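Pertussis toxin-like subunit ArtA (Escherichia coli, PDB 4Z9D) probably acts as the catalytic A subunit of a pertussis-like AB5 toxin, transferring ADP-ribose from NAD to trimeric G proteins of the host. Local coordinates at residues D5-F19 against R76-F88. The protein carries 2 engineered substitutions. Sequence-based numbering, arbitrary orientation.
Sequences DFVYRVDSRPPEEIF and RLYRYRIRANNIF. With NAD (nicotinamide-adenine-dinucleotide), chain F.
Strands 6-11 and 77-83 pair antiparallel through backbone hydrogen bonds at Val7-Ile82, Arg9-Tyr80 and Asp11-Tyr78; Ala84 N to Asp5 O extends the ladder. Strand 6-11 is the outermost strand of its four-stranded sheet; on the side turned from strand 77-83 its backbone bonds Thr54 at Tyr8 and then NAD at Val10: Val10 N gives a nearly straight bond to the carboxamide O7N (2.9 Å), and Val10 O accepts from N7N.

CH-pi contacts join the loop after strand 6-11 and the start of helix 15-21 to strand 77-83. Pro14 CA and Pro15 CD lie over one face of Tyr78, while Ile18 CG2 sits 3.9 Å from the centroid of the Tyr80 ring, over its face. Tyr80, with CG anti to its carbonyl carbon (chi1 -70°), extends beneath the helix and donates its OH to Arg13 O (2.6 Å), fixing the loop just before the helix.

Charged groups gather at the dinucleotide. Arg13 grips Asp11 side-on, NE to OD1 and NH2 to OD2, and Arg9 NH2 reaches OD2 (2.9 Å) from the opposite face of the carboxylate. Arg9, its chain extended, spans the diphosphate, NH1 to O1N (2.5 Å) and NH2 to O1A (2.9 Å), and the Arg13 guanidinium lies between Ile18 CD1 and the adenine. Asp11 thus orients both arginines, and its charge probably offsets theirs beside the diphosphate.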
# COMPACT_ATOMS: atom_id res chain seq x y z
N ASP A 5 -3.27 11.53 9.07
CA ASP A 5 -3.41 10.67 7.91
C ASP A 5 -3.20 9.22 8.32
O ASP A 5 -2.17 8.86 8.89
CB ASP A 5 -2.39 11.03 6.82
CG ASP A 5 -2.75 12.30 6.07
OD1 ASP A 5 -3.95 12.65 6.00
OD2 ASP A 5 -1.81 12.96 5.56
N PHE A 6 -4.20 8.38 8.05
CA PHE A 6 -4.03 6.93 8.23
C PHE A 6 -4.23 6.24 6.90
O PHE A 6 -5.00 6.71 6.07
CB PHE A 6 -5.01 6.39 9.28
CG PHE A 6 -4.67 6.79 10.68
CD1 PHE A 6 -5.23 7.93 11.25
CD2 PHE A 6 -3.77 6.05 11.43
CE1 PHE A 6 -4.92 8.31 12.54
CE2 PHE A 6 -3.44 6.43 12.72
CZ PHE A 6 -4.02 7.56 13.28
N VAL A 7 -3.49 5.16 6.68
CA VAL A 7 -3.66 4.36 5.47
C VAL A 7 -3.78 2.87 5.80
O VAL A 7 -3.51 2.44 6.93
CB VAL A 7 -2.47 4.55 4.49
CG1 VAL A 7 -2.37 6.01 4.05
CG2 VAL A 7 -1.17 4.10 5.12
N TYR A 8 -4.22 2.10 4.81
CA TYR A 8 -4.31 0.65 4.95
C TYR A 8 -3.36 -0.09 4.02
O TYR A 8 -3.09 0.36 2.90
CB TYR A 8 -5.71 0.16 4.65
CG TYR A 8 -6.81 0.68 5.52
CD1 TYR A 8 -7.03 0.13 6.77
CD2 TYR A 8 -7.66 1.68 5.07
CE1 TYR A 8 -8.08 0.59 7.57
CE2 TYR A 8 -8.69 2.15 5.87
CZ TYR A 8 -8.90 1.59 7.11
OH TYR A 8 -9.93 2.05 7.90
N ARG A 9 -2.93 -1.27 4.45
CA ARG A 9 -2.20 -2.17 3.56
C ARG A 9 -2.67 -3.60 3.75
O ARG A 9 -2.78 -4.06 4.87
CB ARG A 9 -0.68 -2.08 3.78
CG ARG A 9 0.11 -3.11 2.96
CD ARG A 9 1.63 -2.88 2.95
NE ARG A 9 2.30 -4.04 2.33
CZ ARG A 9 2.38 -4.25 1.03
NH1 ARG A 9 1.90 -3.36 0.17
NH2 ARG A 9 2.97 -5.36 0.58
N VAL A 10 -2.97 -4.27 2.64
CA VAL A 10 -3.27 -5.70 2.67
C VAL A 10 -1.97 -6.47 2.43
O VAL A 10 -1.26 -6.21 1.47
CB VAL A 10 -4.32 -6.07 1.61
CG1 VAL A 10 -4.61 -7.57 1.65
CG2 VAL A 10 -5.59 -5.30 1.88
N ASP A 11 -1.65 -7.42 3.31
CA ASP A 11 -0.41 -8.19 3.22
C ASP A 11 -0.61 -9.61 3.76
O ASP A 11 -1.43 -9.82 4.65
CB ASP A 11 0.72 -7.47 3.98
CG ASP A 11 2.11 -7.89 3.52
OD1 ASP A 11 2.48 -9.07 3.73
OD2 ASP A 11 2.85 -7.04 2.96
N SER A 12 0.17 -10.57 3.28
CA SER A 12 -0.03 -11.95 3.72
C SER A 12 0.73 -12.27 5.01
O SER A 12 0.46 -13.29 5.65
CB SER A 12 0.42 -12.92 2.63
OG SER A 12 1.76 -12.68 2.25
N ARG A 13 1.69 -11.43 5.37
CA ARG A 13 2.49 -11.65 6.57
C ARG A 13 1.72 -11.26 7.82
O ARG A 13 0.96 -10.28 7.81
CB ARG A 13 3.81 -10.90 6.49
CG ARG A 13 4.72 -11.50 5.44
CD ARG A 13 5.80 -10.53 5.00
NE ARG A 13 5.31 -9.40 4.23
CZ ARG A 13 6.06 -8.32 4.00
NH1 ARG A 13 7.30 -8.31 4.46
NH2 ARG A 13 5.58 -7.29 3.30
N PRO A 14 1.90 -12.03 8.91
CA PRO A 14 1.13 -11.87 10.16
C PRO A 14 1.67 -10.79 11.10
O PRO A 14 2.82 -10.39 10.96
CB PRO A 14 1.26 -13.26 10.81
CG PRO A 14 2.61 -13.73 10.37
CD PRO A 14 2.79 -13.21 8.96
N PRO A 15 0.84 -10.31 12.03
CA PRO A 15 1.17 -9.18 12.91
C PRO A 15 2.43 -9.43 13.71
O PRO A 15 3.19 -8.50 13.98
CB PRO A 15 -0.06 -9.07 13.82
CG PRO A 15 -1.17 -9.63 13.03
CD PRO A 15 -0.59 -10.70 12.15
N GLU A 16 2.67 -10.68 14.10
CA GLU A 16 3.83 -10.97 14.91
C GLU A 16 5.12 -10.57 14.22
O GLU A 16 6.02 -9.99 14.84
CB GLU A 16 3.85 -12.46 15.25
CG GLU A 16 5.03 -12.87 16.09
CD GLU A 16 5.03 -12.24 17.46
OE1 GLU A 16 3.97 -11.73 17.90
OE2 GLU A 16 6.12 -12.22 18.07
N GLU A 17 5.19 -10.82 12.92
CA GLU A 17 6.32 -10.38 12.12
C GLU A 17 6.26 -8.88 11.84
O GLU A 17 7.23 -8.15 12.03
CB GLU A 17 6.36 -11.17 10.81
CG GLU A 17 7.52 -10.78 9.91
CD GLU A 17 7.42 -11.40 8.54
OE1 GLU A 17 6.60 -12.34 8.38
OE2 GLU A 17 8.17 -10.98 7.64
N ILE A 18 5.10 -8.45 11.36
CA ILE A 18 4.92 -7.08 10.88
C ILE A 18 4.93 -6.04 12.00
O ILE A 18 5.51 -4.97 11.83
CB ILE A 18 3.62 -6.99 10.05
CG1 ILE A 18 3.72 -7.91 8.82
CG2 ILE A 18 3.35 -5.58 9.61
CD1 ILE A 18 4.96 -7.63 7.94
N PHE A 19 4.34 -6.34 13.16
CA PHE A 19 4.35 -5.37 14.26
C PHE A 19 5.78 -5.12 14.72
O PHE A 19 6.14 -4.01 15.16
CB PHE A 19 3.53 -5.86 15.44
CG PHE A 19 2.04 -5.77 15.24
CD1 PHE A 19 1.19 -6.35 16.17
CD2 PHE A 19 1.49 -5.13 14.14
CE1 PHE A 19 -0.18 -6.30 16.00
CE2 PHE A 19 0.12 -5.06 13.98
CZ PHE A 19 -0.71 -5.65 14.91
N ARG A 76 -3.28 -16.68 4.39
CA ARG A 76 -4.18 -15.67 4.91
C ARG A 76 -3.75 -14.28 4.50
O ARG A 76 -2.61 -14.07 4.11
CB ARG A 76 -4.25 -15.75 6.43
CG ARG A 76 -4.38 -17.17 6.95
CD ARG A 76 -4.18 -17.22 8.44
NE ARG A 76 -5.43 -17.48 9.14
CZ ARG A 76 -5.91 -18.69 9.41
NH1 ARG A 76 -5.23 -19.77 9.03
NH2 ARG A 76 -7.06 -18.83 10.06
N LEU A 77 -4.68 -13.34 4.60
CA LEU A 77 -4.41 -11.94 4.33
C LEU A 77 -4.84 -11.15 5.55
O LEU A 77 -5.79 -11.51 6.24
CB LEU A 77 -5.16 -11.46 3.09
CG LEU A 77 -4.71 -12.05 1.77
CD1 LEU A 77 -5.64 -11.58 0.66
CD2 LEU A 77 -3.29 -11.62 1.51
N TYR A 78 -4.12 -10.07 5.80
CA TYR A 78 -4.42 -9.17 6.91
C TYR A 78 -4.58 -7.76 6.35
O TYR A 78 -3.90 -7.40 5.39
CB TYR A 78 -3.31 -9.20 7.96
CG TYR A 78 -3.04 -10.57 8.55
CD1 TYR A 78 -3.56 -10.94 9.78
CD2 TYR A 78 -2.24 -11.49 7.87
CE1 TYR A 78 -3.29 -12.18 10.32
CE2 TYR A 78 -1.98 -12.74 8.40
CZ TYR A 78 -2.51 -13.08 9.63
OH TYR A 78 -2.26 -14.32 10.18
N ARG A 79 -5.46 -6.98 6.95
CA ARG A 79 -5.52 -5.55 6.66
C ARG A 79 -4.84 -4.82 7.81
O ARG A 79 -5.29 -4.92 8.95
CB ARG A 79 -6.97 -5.07 6.51
CG ARG A 79 -7.10 -3.61 6.09
CD ARG A 79 -8.54 -3.15 6.05
NE ARG A 79 -9.15 -3.13 7.38
CZ ARG A 79 -10.14 -3.92 7.77
NH1 ARG A 79 -10.67 -4.80 6.94
NH2 ARG A 79 -10.63 -3.80 9.00
N TYR A 80 -3.76 -4.11 7.51
CA TYR A 80 -3.07 -3.31 8.51
C TYR A 80 -3.50 -1.86 8.43
O TYR A 80 -3.63 -1.30 7.34
CB TYR A 80 -1.55 -3.42 8.33
CG TYR A 80 -0.99 -4.77 8.67
CD1 TYR A 80 -0.56 -5.04 9.97
CD2 TYR A 80 -0.91 -5.77 7.72
CE1 TYR A 80 -0.04 -6.27 10.30
CE2 TYR A 80 -0.41 -7.02 8.05
CZ TYR A 80 0.02 -7.26 9.34
OH TYR A 80 0.53 -8.50 9.66
N ARG A 81 -3.73 -1.24 9.58
CA ARG A 81 -3.98 0.20 9.62
C ARG A 81 -2.70 0.89 10.04
O ARG A 81 -2.07 0.48 11.01
CB ARG A 81 -5.11 0.57 10.58
CG ARG A 81 -5.57 2.00 10.33
CD ARG A 81 -6.46 2.54 11.44
NE ARG A 81 -7.55 1.64 11.81
CZ ARG A 81 -8.84 1.91 11.64
NH1 ARG A 81 -9.23 3.05 11.07
NH2 ARG A 81 -9.76 1.03 12.03
N ILE A 82 -2.32 1.93 9.31
CA ILE A 82 -1.00 2.52 9.47
C ILE A 82 -1.05 4.03 9.58
O ILE A 82 -1.71 4.68 8.80
CB ILE A 82 -0.08 2.15 8.27
CG1 ILE A 82 -0.09 0.64 8.00
CG2 ILE A 82 1.36 2.67 8.47
CD1 ILE A 82 0.47 0.28 6.62
N ARG A 83 -0.33 4.60 10.56
CA ARG A 83 -0.19 6.05 10.60
C ARG A 83 0.81 6.50 9.53
O ARG A 83 1.94 6.01 9.46
CB ARG A 83 0.26 6.53 11.98
CG ARG A 83 0.63 8.02 12.01
CD ARG A 83 0.78 8.52 13.44
NE ARG A 83 1.87 7.83 14.14
CZ ARG A 83 3.17 8.07 13.94
NH1 ARG A 83 3.56 8.97 13.05
NH2 ARG A 83 4.08 7.40 14.64
N ALA A 84 0.36 7.40 8.66
CA ALA A 84 1.21 7.91 7.59
C ALA A 84 2.03 9.08 8.11
O ALA A 84 1.60 9.81 9.00
CB ALA A 84 0.38 8.34 6.39
N ASN A 85 3.23 9.23 7.57
CA ASN A 85 4.06 10.41 7.86
C ASN A 85 4.81 10.81 6.59
O ASN A 85 4.36 10.50 5.49
CB ASN A 85 4.99 10.16 9.05
CG ASN A 85 5.90 8.97 8.86
OD1 ASN A 85 6.11 8.49 7.74
ND2 ASN A 85 6.47 8.49 9.96
N ASN A 86 5.93 11.53 6.73
CA ASN A 86 6.58 12.11 5.55
C ASN A 86 7.26 11.06 4.65
O ASN A 86 7.81 11.39 3.60
CB ASN A 86 7.60 13.17 5.96
CG ASN A 86 6.95 14.46 6.45
OD1 ASN A 86 7.65 15.36 6.93
ND2 ASN A 86 5.63 14.58 6.32
N ILE A 87 7.23 9.81 5.09
CA ILE A 87 7.71 8.67 4.31
C ILE A 87 6.70 8.30 3.22
O ILE A 87 7.05 7.65 2.22
CB ILE A 87 7.92 7.44 5.27
CG1 ILE A 87 8.90 7.78 6.39
CG2 ILE A 87 8.33 6.17 4.52
CD1 ILE A 87 9.03 6.68 7.44
N PHE A 88 5.47 8.77 3.39
CA PHE A 88 4.34 8.43 2.54
C PHE A 88 4.05 9.56 1.57
O PHE A 88 4.08 10.73 1.94
CB PHE A 88 3.09 8.15 3.38
CG PHE A 88 3.20 6.94 4.29
CD1 PHE A 88 4.07 6.96 5.38
CD2 PHE A 88 2.43 5.81 4.06
CE1 PHE A 88 4.17 5.87 6.23
CE2 PHE A 88 2.52 4.71 4.90
CZ PHE A 88 3.39 4.74 5.99
PA NAD F . 3.83 -6.56 -2.86
O1A NAD F . 4.27 -5.41 -2.04
O2A NAD F . 4.80 -7.25 -3.74
O5B NAD F . 3.12 -7.62 -1.85
C5B NAD F . 2.64 -8.91 -2.24
C4B NAD F . 3.20 -9.95 -1.24
O4B NAD F . 4.64 -10.06 -1.38
C3B NAD F . 3.02 -9.43 0.16
O3B NAD F . 1.64 -9.68 0.56
C2B NAD F . 3.97 -10.35 0.88
O2B NAD F . 3.47 -11.67 0.76
C1B NAD F . 5.19 -10.25 -0.05
N9A NAD F . 6.13 -9.09 0.12
C8A NAD F . 6.03 -7.79 -0.17
N7A NAD F . 7.20 -7.21 0.14
C5A NAD F . 8.03 -8.15 0.60
C6A NAD F . 9.30 -8.11 1.04
N6A NAD F . 9.89 -6.92 1.04
N1A NAD F . 9.95 -9.21 1.47
C2A NAD F . 9.27 -10.43 1.45
N3A NAD F . 7.95 -10.45 0.99
C4A NAD F . 7.36 -9.31 0.57
O3 NAD F . 2.62 -6.10 -3.78
PN NAD F . 1.36 -5.24 -3.24
O1N NAD F . 1.80 -4.25 -2.21
O2N NAD F . 0.23 -6.15 -2.97
O5D NAD F . 1.07 -4.40 -4.56
C5D NAD F . 0.83 -5.04 -5.82
C4D NAD F . -0.03 -4.12 -6.70
O4D NAD F . -1.19 -3.78 -5.86
C3D NAD F . 0.69 -2.81 -7.03
O3D NAD F . 0.20 -2.26 -8.26
C2D NAD F . 0.20 -1.95 -5.89
O2D NAD F . 0.35 -0.54 -6.18
C1D NAD F . -1.27 -2.34 -5.78
N1N NAD F . -1.83 -1.88 -4.46
C2N NAD F . -1.72 -2.71 -3.31
C3N NAD F . -2.19 -2.30 -2.06
C7N NAD F . -2.08 -3.13 -0.93
O7N NAD F . -2.80 -2.80 0.16
N7N NAD F . -1.33 -4.24 -1.01
C4N NAD F . -2.77 -1.04 -1.95
C5N NAD F . -2.89 -0.22 -3.07
C6N NAD F . -2.42 -0.62 -4.32
O HOH W 1 -0.51 -15.99 5.14